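Local coordinates for protein branched-chain alpha-ketoacid decarboxylase (Lactococcus lactis, PDB 2VBF) that probably decarboxylates branched-chain and aromatic alpha-keto acids to aldehydes, using thiamine diphosphate and a magnesium ion as cofactors, at residues Y77-Y82 against L114-I119; S101-L106 against E151-A156. All coordinates share one frame; numbering follows the deposited sequence.

Contact 1: Y77-Y82 against L114-I119; sequences YMADGY and LPVVEI
Helix residues Ala79 and Asp80 lie over the start of strand 116-122, with the Asp80 and Val116 CA atoms 6.4 Å apart. No hydrogen bond joins the two segments, and Leu114 meets the helix from the loop just before the strand, separated from Val116 by the inverse gamma turn at Pro115.

Val116 aims its CB at the helix and splits its methyls. With CG1 anti to the backbone N (chi1 178°), that branch reaches the CB of Ala79 at 3.9 Å, while CG2 fits against the helix backbone, 3.9 Å from the CA of Asp80 and equally near the carbonyl O of Ala79. Ala79 and Val116 also both pack on Phe91 of the neighbouring strand 89-94, which places the contact in the helix-on-sheet layer of the N-terminal thiamine diphosphate-binding domain.

Asp80 crosses Leu114 at about a right angle. Its extended first torsion (chi1 -178°) carries the carboxylate beside the leucine, where OD2 is 3.9 Å from CD2. Arg84 meets the charge in a salt bridge at OD1, with Tyr429 bonding to OD1 and Ser109 to OD2. Replacing the aspartate with an alanine would probably leave Arg84 without its counter-charge, Tyr429 and Ser109 without this partner, and a gap beside Leu114. Between the segments the contact is van der Waals packing; the outside partners probably offset the cost of burying the carboxylate and fix its rotation.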
ATOM      1  N   TYR A  77       4.215   8.449  -1.064  1.00  7.71           N
ATOM      2  CA  TYR A  77       5.203   8.894  -0.095  1.00  9.49           C
ATOM      3  C   TYR A  77       6.213   9.854  -0.735  1.00  9.19           C
ATOM      4  O   TYR A  77       6.614  10.861  -0.140  1.00 11.15           O
ATOM      5  CB  TYR A  77       5.953   7.691   0.472  1.00 10.01           C
ATOM      6  CG  TYR A  77       5.197   6.760   1.414  1.00  8.40           C
ATOM      7  CD1 TYR A  77       4.096   7.185   2.165  1.00  9.76           C
ATOM      8  CD2 TYR A  77       5.660   5.451   1.613  1.00 10.08           C
ATOM      9  CE1 TYR A  77       3.466   6.315   3.081  1.00 11.49           C
ATOM     10  CE2 TYR A  77       5.040   4.590   2.501  1.00 10.51           C
ATOM     11  CZ  TYR A  77       3.950   5.026   3.230  1.00 10.74           C
ATOM     12  OH  TYR A  77       3.358   4.155   4.113  1.00  9.24           O
ATOM     13  N   MET A  78       6.655   9.488  -1.930  1.00  9.53           N
ATOM     14  CA  MET A  78       7.648  10.284  -2.653  1.00  9.08           C
ATOM     15  C   MET A  78       7.113  11.662  -3.002  1.00 10.24           C
ATOM     16  O   MET A  78       7.816  12.654  -2.818  1.00  9.86           O
ATOM     17  CB  MET A  78       8.102   9.566  -3.916  1.00 10.03           C
ATOM     18  CG  MET A  78       9.348  10.182  -4.557  1.00 10.00           C
ATOM     19  SD  MET A  78      10.209   9.109  -5.748  1.00 12.23           S
ATOM     20  CE  MET A  78      10.745   7.788  -4.671  1.00 10.99           C
ATOM     21  N   ALA A  79       5.876  11.697  -3.494  1.00  9.99           N
ATOM     22  CA  ALA A  79       5.186  12.959  -3.796  1.00 10.61           C
ATOM     23  C   ALA A  79       5.045  13.849  -2.548  1.00 10.40           C
ATOM     24  O   ALA A  79       5.246  15.067  -2.606  1.00  9.56           O
ATOM     25  CB  ALA A  79       3.833  12.681  -4.432  1.00 10.02           C
ATOM     26  N   ASP A  80       4.740  13.236  -1.406  1.00 10.14           N
ATOM     27  CA  ASP A  80       4.665  13.948  -0.137  1.00 10.21           C
ATOM     28  C   ASP A  80       6.022  14.609   0.214  1.00 10.69           C
ATOM     29  O   ASP A  80       6.077  15.810   0.454  1.00 11.58           O
ATOM     30  CB  ASP A  80       4.162  12.979   0.949  1.00  9.86           C
ATOM     31  CG  ASP A  80       3.989  13.614   2.306  1.00 10.41           C
ATOM     32  OD1 ASP A  80       4.951  14.196   2.842  1.00  9.64           O
ATOM     33  OD2 ASP A  80       2.889  13.440   2.877  1.00 13.48           O
ATOM     34  N   GLY A  81       7.116  13.843   0.215  1.00 10.46           N
ATOM     35  CA  GLY A  81       8.444  14.416   0.421  1.00 11.41           C
ATOM     36  C   GLY A  81       8.787  15.542  -0.540  1.00 11.36           C
ATOM     37  O   GLY A  81       9.323  16.575  -0.147  1.00 11.68           O
ATOM     38  N   TYR A  82       8.470  15.343  -1.811  1.00 11.56           N
ATOM     39  CA  TYR A  82       8.686  16.378  -2.821  1.00 12.52           C
ATOM     40  C   TYR A  82       7.898  17.637  -2.467  1.00 12.17           C
ATOM     41  O   TYR A  82       8.429  18.746  -2.565  1.00 12.14           O
ATOM     42  CB  TYR A  82       8.258  15.837  -4.172  1.00 11.31           C
ATOM     43  CG  TYR A  82       8.535  16.690  -5.398  1.00 11.61           C
ATOM     44  CD1 TYR A  82       9.662  16.475  -6.179  1.00 10.28           C
ATOM     45  CD2 TYR A  82       7.622  17.645  -5.824  1.00 12.82           C
ATOM     46  CE1 TYR A  82       9.897  17.216  -7.345  1.00 12.28           C
ATOM     47  CE2 TYR A  82       7.847  18.395  -6.978  1.00 13.27           C
ATOM     48  CZ  TYR A  82       8.986  18.176  -7.740  1.00 12.76           C
ATOM     49  OH  TYR A  82       9.201  18.918  -8.911  1.00 14.47           O
ATOM     50  N   LEU A 114       0.107  18.472   3.359  1.00 11.62           N
ATOM     51  CA  LEU A 114       0.994  18.681   2.205  1.00 11.55           C
ATOM     52  C   LEU A 114       0.228  18.761   0.884  1.00 10.38           C
ATOM     53  O   LEU A 114      -0.710  17.984   0.640  1.00 12.19           O
ATOM     54  CB  LEU A 114       2.064  17.590   2.097  1.00 12.14           C
ATOM     55  CG  LEU A 114       3.159  17.604   3.165  1.00 12.43           C
ATOM     56  CD1 LEU A 114       3.686  19.030   3.418  1.00 13.66           C
ATOM     57  CD2 LEU A 114       2.685  16.954   4.458  1.00 12.66           C
ATOM     58  N   PRO A 115       0.598  19.748   0.047  1.00 10.02           N
ATOM     59  CA  PRO A 115      -0.097  20.035  -1.201  1.00 11.92           C
ATOM     60  C   PRO A 115       0.260  19.063  -2.314  1.00 12.65           C
ATOM     61  O   PRO A 115       1.037  19.386  -3.224  1.00 12.24           O
ATOM     62  CB  PRO A 115       0.314  21.483  -1.500  1.00 12.30           C
ATOM     63  CG  PRO A 115       1.637  21.613  -0.889  1.00 11.90           C
ATOM     64  CD  PRO A 115       1.643  20.742   0.342  1.00 12.35           C
ATOM     65  N   VAL A 116      -0.351  17.878  -2.244  1.00 10.19           N
ATOM     66  CA  VAL A 116      -0.132  16.819  -3.232  1.00 10.95           C
ATOM     67  C   VAL A 116      -1.390  16.618  -4.075  1.00 10.62           C
ATOM     68  O   VAL A 116      -2.488  16.441  -3.540  1.00 11.23           O
ATOM     69  CB  VAL A 116       0.241  15.480  -2.542  1.00 10.83           C
ATOM     70  CG1 VAL A 116       0.415  14.359  -3.562  1.00 10.65           C
ATOM     71  CG2 VAL A 116       1.501  15.651  -1.682  1.00 11.48           C
ATOM     72  N   VAL A 117      -1.219  16.635  -5.395  1.00 10.84           N
ATOM     73  CA  VAL A 117      -2.272  16.262  -6.339  1.00 10.55           C
ATOM     74  C   VAL A 117      -2.114  14.792  -6.751  1.00 12.22           C
ATOM     75  O   VAL A 117      -1.077  14.406  -7.290  1.00 12.56           O
ATOM     76  CB  VAL A 117      -2.190  17.118  -7.632  1.00 11.81           C
ATOM     77  CG1 VAL A 117      -3.380  16.832  -8.528  1.00 11.85           C
ATOM     78  CG2 VAL A 117      -2.083  18.613  -7.267  1.00 12.58           C
ATOM     79  N   GLU A 118      -3.132  13.978  -6.508  1.00 12.76           N
ATOM     80  CA  GLU A 118      -3.183  12.656  -7.117  1.00 11.04           C
ATOM     81  C   GLU A 118      -4.076  12.691  -8.338  1.00  9.95           C
ATOM     82  O   GLU A 118      -5.211  13.120  -8.256  1.00  9.43           O
ATOM     83  CB  GLU A 118      -3.659  11.584  -6.154  1.00 11.38           C
ATOM     84  CG  GLU A 118      -3.645  10.200  -6.825  1.00 11.14           C
ATOM     85  CD  GLU A 118      -3.897   9.057  -5.864  1.00 12.45           C
ATOM     86  OE1 GLU A 118      -4.139   9.311  -4.654  1.00 12.74           O
ATOM     87  OE2 GLU A 118      -3.851   7.907  -6.349  1.00 10.63           O
ATOM     88  N   ILE A 119      -3.539  12.238  -9.468  1.00  9.36           N
ATOM     89  CA  ILE A 119      -4.288  12.109 -10.709  1.00 10.61           C
ATOM     90  C   ILE A 119      -4.511  10.621 -10.918  1.00 10.34           C
ATOM     91  O   ILE A 119      -3.552   9.846 -10.895  1.00 11.34           O
ATOM     92  CB  ILE A 119      -3.507  12.666 -11.916  1.00 11.75           C
ATOM     93  CG1 ILE A 119      -3.153  14.148 -11.708  1.00 11.86           C
ATOM     94  CG2 ILE A 119      -4.292  12.436 -13.221  1.00 11.35           C
ATOM     95  CD1 ILE A 119      -2.070  14.666 -12.644  1.00 14.71           C
TER

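Contact 2: S101-L106 against E151-A156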
ATOM      1  N   SER A 101      -3.828   1.597  -3.553  1.00  9.56           N
ATOM      2  CA  SER A 101      -2.477   1.307  -3.028  1.00  8.87           C
ATOM      3  C   SER A 101      -1.825   2.569  -2.439  1.00  9.89           C
ATOM      4  O   SER A 101      -1.029   2.500  -1.505  1.00 12.06           O
ATOM      5  CB  SER A 101      -1.587   0.710  -4.112  1.00 10.16           C
ATOM      6  OG  SER A 101      -2.014  -0.582  -4.536  1.00  9.79           O
ATOM      7  N   ALA A 102      -2.184   3.726  -2.986  1.00  8.78           N
ATOM      8  CA  ALA A 102      -1.570   5.004  -2.638  1.00  9.25           C
ATOM      9  C   ALA A 102      -2.304   5.735  -1.491  1.00  9.51           C
ATOM     10  O   ALA A 102      -1.793   6.727  -0.963  1.00 10.52           O
ATOM     11  CB  ALA A 102      -1.534   5.906  -3.907  1.00  9.39           C
ATOM     12  N   ILE A 103      -3.473   5.241  -1.087  1.00  8.15           N
ATOM     13  CA  ILE A 103      -4.371   6.048  -0.226  1.00  9.59           C
ATOM     14  C   ILE A 103      -3.774   6.325   1.163  1.00  9.17           C
ATOM     15  O   ILE A 103      -4.014   7.381   1.741  1.00  9.32           O
ATOM     16  CB  ILE A 103      -5.816   5.482  -0.146  1.00 10.74           C
ATOM     17  CG1 ILE A 103      -6.796   6.545   0.379  1.00  9.99           C
ATOM     18  CG2 ILE A 103      -5.894   4.226   0.721  1.00 10.09           C
ATOM     19  CD1 ILE A 103      -8.244   6.131   0.180  1.00 10.60           C
ATOM     20  N   ASN A 104      -2.936   5.435   1.676  1.00  8.73           N
ATOM     21  CA  ASN A 104      -2.281   5.707   2.957  1.00  9.69           C
ATOM     22  C   ASN A 104      -1.292   6.874   2.863  1.00  8.98           C
ATOM     23  O   ASN A 104      -1.132   7.642   3.814  1.00 11.73           O
ATOM     24  CB  ASN A 104      -1.526   4.492   3.470  1.00  9.29           C
ATOM     25  CG  ASN A 104      -0.902   4.730   4.825  1.00  9.18           C
ATOM     26  OD1 ASN A 104      -1.569   5.217   5.753  1.00 10.36           O
ATOM     27  ND2 ASN A 104       0.384   4.391   4.957  1.00  9.01           N
ATOM     28  N   GLY A 105      -0.588   6.963   1.739  1.00  9.66           N
ATOM     29  CA  GLY A 105       0.291   8.101   1.483  1.00  9.58           C
ATOM     30  C   GLY A 105      -0.496   9.395   1.408  1.00 10.18           C
ATOM     31  O   GLY A 105      -0.114  10.397   2.004  1.00 11.00           O
ATOM     32  N   LEU A 106      -1.608   9.372   0.677  1.00  9.52           N
ATOM     33  CA  LEU A 106      -2.440  10.561   0.556  1.00 10.68           C
ATOM     34  C   LEU A 106      -3.052  10.948   1.906  1.00 10.16           C
ATOM     35  O   LEU A 106      -3.190  12.139   2.204  1.00 10.68           O
ATOM     36  CB  LEU A 106      -3.535  10.387  -0.509  1.00 11.44           C
ATOM     37  CG  LEU A 106      -3.944  11.679  -1.219  1.00 11.61           C
ATOM     38  CD1 LEU A 106      -2.861  12.121  -2.211  1.00 10.60           C
ATOM     39  CD2 LEU A 106      -5.313  11.488  -1.908  1.00 13.64           C
ATOM     40  N   GLU A 151     -12.885  10.770   0.222  1.00 11.31           N
ATOM     41  CA  GLU A 151     -13.491  11.973   0.794  1.00 12.03           C
ATOM     42  C   GLU A 151     -12.814  12.441   2.093  1.00  9.65           C
ATOM     43  O   GLU A 151     -12.471  13.618   2.199  1.00 12.31           O
ATOM     44  CB  GLU A 151     -15.007  11.803   0.957  1.00 12.87           C
ATOM     45  CG  GLU A 151     -15.731  11.886  -0.383  1.00 15.79           C
ATOM     46  CD  GLU A 151     -17.219  11.576  -0.321  1.00 16.41           C
ATOM     47  OE1 GLU A 151     -17.786  11.431   0.792  1.00 19.65           O
ATOM     48  OE2 GLU A 151     -17.823  11.482  -1.410  1.00 19.71           O
ATOM     49  N   PRO A 152     -12.567  11.524   3.054  1.00 10.85           N
ATOM     50  CA  PRO A 152     -11.968  12.001   4.309  1.00 10.90           C
ATOM     51  C   PRO A 152     -10.513  12.453   4.263  1.00 11.22           C
ATOM     52  O   PRO A 152     -10.043  13.051   5.237  1.00 12.91           O
ATOM     53  CB  PRO A 152     -12.090  10.780   5.229  1.00 11.58           C
ATOM     54  CG  PRO A 152     -13.170   9.927   4.594  1.00 12.08           C
ATOM     55  CD  PRO A 152     -12.901  10.091   3.141  1.00 10.27           C
ATOM     56  N   VAL A 153      -9.799  12.161   3.169  1.00 10.36           N
ATOM     57  CA  VAL A 153      -8.378  12.432   3.073  1.00 10.21           C
ATOM     58  C   VAL A 153      -8.033  13.354   1.883  1.00  9.95           C
ATOM     59  O   VAL A 153      -6.884  13.432   1.442  1.00 10.78           O
ATOM     60  CB  VAL A 153      -7.563  11.095   3.017  1.00 10.09           C
ATOM     61  CG1 VAL A 153      -7.724  10.325   4.319  1.00 10.99           C
ATOM     62  CG2 VAL A 153      -7.983  10.238   1.813  1.00 10.65           C
ATOM     63  N   THR A 154      -9.031  14.081   1.382  1.00 10.14           N
ATOM     64  CA  THR A 154      -8.794  15.067   0.337  1.00 10.81           C
ATOM     65  C   THR A 154      -9.578  16.352   0.614  1.00 11.05           C
ATOM     66  O   THR A 154     -10.678  16.315   1.148  1.00 12.23           O
ATOM     67  CB  THR A 154      -9.214  14.516  -1.062  1.00 10.05           C
ATOM     68  OG1 THR A 154     -10.547  13.996  -0.990  1.00 10.90           O
ATOM     69  CG2 THR A 154      -8.248  13.401  -1.574  1.00  8.44           C
ATOM     70  N   ALA A 155      -8.984  17.495   0.281  1.00 10.87           N
ATOM     71  CA  ALA A 155      -9.668  18.782   0.422  1.00 12.19           C
ATOM     72  C   ALA A 155     -10.682  19.000  -0.693  1.00 12.71           C
ATOM     73  O   ALA A 155     -11.666  19.732  -0.522  1.00 12.88           O
ATOM     74  CB  ALA A 155      -8.672  19.896   0.418  1.00 12.01           C
ATOM     75  N   ALA A 156     -10.412  18.405  -1.849  1.00 11.93           N
ATOM     76  CA  ALA A 156     -11.298  18.501  -2.994  1.00 12.34           C
ATOM     77  C   ALA A 156     -11.039  17.327  -3.921  1.00 12.42           C
ATOM     78  O   ALA A 156      -9.939  16.767  -3.934  1.00 11.78           O
ATOM     79  CB  ALA A 156     -11.061  19.821  -3.738  1.00 12.36           C
TER
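Leu106 and Val153 bring their CA atoms to 6.7 Å, the nearest CA pair between a kinked helix, whose N atoms at Asn104 and Gly105 lack bonds to the preceding turn, and the loop that follows the 3-10 segment 151-152.

Ile103 and Leu106, three residues apart and so on neighbouring turns of the helix, supply the helix side. Ile103 keeps CG1 anti to its backbone N (chi1 -163°), and this extended branch brings CG1 to 4.1 Å from CG2 of Val153; the two side chains cross at about a right angle. Leu106 points its CB at the loop, and its CD2 meets CG2 of Thr154 at 3.5 Å, a tight approach for two methyls. The leucine's chi1 of -149° departs from a staggered value, consistent with some strain at this point.

In the fold, helix 97-111 here meets the connection into strand 156-159, an outermost strand, within this chain, of the six-stranded parallel sheet. His150 of the same chain packs on both Ile103 and Leu106, and Met149 of the second subunit also touches Ile103, so the contact borders the dimer interface. Thr154 turns its methyl to the helix, whereas its OG1 bonds to the carbonyl O of His150 and to Arg157. The carbonyl O of Val153 is buried with no hydrogen-bonding partner in the model: Leu106 O stands 4.0 Å from it, and the nearby CD2 of Leu106 can offer only hydrocarbon.

Both contacts are buried, but contact 1 lies nearer the centre of the chain, about 9 Å from it against about 15 Å for contact 2, centre to centre. Contact 1 sets helix 72-86 on a strand of the parallel sheet; contact 2 sets helix 97-111 against a loop near the second subunit. Neither has a hydrogen bond across it, yet contact 1 places a carboxylate beside its methyls, while contact 2 is aliphatic and encloses an unpaired carbonyl. They share no element but touch: Glu118 OE1 lies 3.7 Å from Leu106 CD2, and Tyr77 packs beside Asn104. Both of these last residues also hydrogen-bond to Ser426, tying the two helices to one hydroxyl.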